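Local coordinates for protein pectate lyase (Cellvibrio cellulosa, PDB 1GXM) that probably cleaves pectate by anti-beta-elimination, as the catalytic module of a family 10 polysaccharide lyase within a longer protein, at residues Gln44-Gly49 / Gly64-Gly69. Sequence-based numbering, arbitrary orientation.
Sequences QQNNGG and GGNESG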
loop_
_atom_site.group_PDB
_atom_site.type_symbol
_atom_site.label_atom_id
_atom_site.label_comp_id
_atom_site.label_asym_id
_atom_site.label_seq_id
_atom_site.Cartn_x
_atom_site.Cartn_y
_atom_site.Cartn_z
ATOM N N GLN A 44 5.572 11.293 -17.231
ATOM C CA GLN A 44 5.605 9.856 -17.374
ATOM C C GLN A 44 6.900 9.446 -18.044
ATOM O O GLN A 44 7.313 10.018 -19.052
ATOM C CB GLN A 44 4.413 9.364 -18.175
ATOM C CG GLN A 44 4.207 7.881 -18.023
ATOM C CD GLN A 44 2.991 7.367 -18.764
ATOM O OE1 GLN A 44 2.490 8.032 -19.667
ATOM N NE2 GLN A 44 2.500 6.198 -18.361
ATOM N N GLN A 45 7.567 8.472 -17.479
ATOM C CA GLN A 45 8.799 7.951 -18.027
ATOM C C GLN A 45 8.489 7.057 -19.205
ATOM O O GLN A 45 7.355 6.627 -19.409
ATOM C CB GLN A 45 9.585 7.175 -16.968
ATOM C CG GLN A 45 9.881 8.014 -15.720
ATOM C CD GLN A 45 10.684 9.255 -16.017
ATOM O OE1 GLN A 45 11.900 9.188 -16.158
ATOM N NE2 GLN A 45 10.017 10.394 -16.054
ATOM N N ASN A 46 9.518 6.765 -19.986
ATOM C CA ASN A 46 9.369 5.917 -21.166
ATOM C C ASN A 46 8.803 4.563 -20.817
ATOM O O ASN A 46 8.026 3.974 -21.571
ATOM C CB ASN A 46 10.709 5.769 -21.890
ATOM C CG ASN A 46 11.195 7.082 -22.493
ATOM O OD1 ASN A 46 10.407 7.880 -22.950
ATOM N ND2 ASN A 46 12.490 7.304 -22.446
ATOM N N ASN A 47 9.174 4.063 -19.641
ATOM C CA ASN A 47 8.709 2.746 -19.203
ATOM C C ASN A 47 7.249 2.691 -18.764
ATOM O O ASN A 47 6.730 1.624 -18.524
ATOM C CB ASN A 47 9.613 2.180 -18.125
ATOM C CG ASN A 47 9.697 3.055 -16.908
ATOM O OD1 ASN A 47 8.770 3.756 -16.550
ATOM N ND2 ASN A 47 10.821 2.976 -16.236
ATOM N N GLY A 48 6.616 3.848 -18.672
ATOM C CA GLY A 48 5.228 3.984 -18.270
ATOM C C GLY A 48 4.997 4.357 -16.825
ATOM O O GLY A 48 3.886 4.687 -16.445
ATOM N N GLY A 49 6.036 4.258 -16.010
ATOM C CA GLY A 49 5.946 4.673 -14.620
ATOM C C GLY A 49 6.227 6.154 -14.469
ATOM O O GLY A 49 6.690 6.821 -15.393
ATOM N N GLY A 64 9.471 13.940 -19.934
ATOM C CA GLY A 64 9.389 12.516 -19.806
ATOM C C GLY A 64 10.594 12.051 -19.023
ATOM O O GLY A 64 10.901 12.570 -17.954
ATOM N N GLY A 65 11.289 11.087 -19.575
ATOM C CA GLY A 65 12.499 10.592 -18.961
ATOM C C GLY A 65 12.669 9.114 -19.127
ATOM O O GLY A 65 11.755 8.414 -19.559
ATOM N N ASN A 66 13.832 8.613 -18.746
ATOM C CA ASN A 66 14.152 7.213 -18.920
ATOM C C ASN A 66 14.548 6.559 -17.612
ATOM O O ASN A 66 15.273 5.558 -17.594
ATOM C CB ASN A 66 15.277 7.067 -19.938
ATOM C CG ASN A 66 15.332 5.703 -20.524
ATOM O OD1 ASN A 66 16.388 5.052 -20.535
ATOM N ND2 ASN A 66 14.193 5.236 -21.013
ATOM N N GLU A 67 14.082 7.143 -16.520
ATOM C CA GLU A 67 14.428 6.638 -15.203
ATOM C C GLU A 67 13.450 5.551 -14.810
ATOM O O GLU A 67 12.423 5.322 -15.454
ATOM C CB GLU A 67 14.408 7.759 -14.173
ATOM C CG GLU A 67 15.509 8.809 -14.385
ATOM C CD GLU A 67 16.958 8.292 -14.287
ATOM O OE1 GLU A 67 17.223 7.163 -13.815
ATOM O OE2 GLU A 67 17.884 9.043 -14.690
ATOM N N SER A 68 13.798 4.842 -13.752
ATOM C CA SER A 68 12.875 3.879 -13.186
ATOM C C SER A 68 11.611 4.584 -12.719
ATOM O O SER A 68 11.638 5.718 -12.255
ATOM C CB SER A 68 13.497 3.143 -12.022
ATOM O OG SER A 68 14.534 2.319 -12.471
ATOM N N GLY A 69 10.494 3.907 -12.909
ATOM C CA GLY A 69 9.249 4.302 -12.293
ATOM C C GLY A 69 9.212 3.821 -10.863
ATOM O O GLY A 69 9.973 2.961 -10.468
HETATM O O HOH W 1 11.743 4.969 -18.370
#
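Q45 and N46 are hydrogen-bonded to G65 and E67 in a polar contact within the long loop from helix 37-42 to strand 69-70, where a type I turn from Q45 to G48 lies against the glycine-rich 64-69 segment. N46 N donates to G65 O at 2.8 Å. The Q45 side chain supplies further bonds. The bend at chi2 (-59°) brings CD to 3.7 Å from G65 CA, and OE1 sits over G65 C at 3.1 Å. OE1 also takes the E67 N-H on an in-plane lone pair, at 3.0 Å and 157°, while NE2 makes a weak bond to G64 O and another to Y43 O. One water bridges the loops, accepting from N47 N and donating to E67 O, each at 3.0 Å. N47 OD1 accepts from G49 N at 2.8 Å, an Asx turn that helps orient the amide whose ND2 lies 2.9 Å from E67 O. At the far end G49 CA and G69 CA come within 4.1 Å, with no side chain on either to come between the backbones. Helix 93-109 flanks the turn: K101 NZ bonds N46 O, and F105 touches N47. On the other segment, G69 pairs with Y120 as strand 69-70 begins.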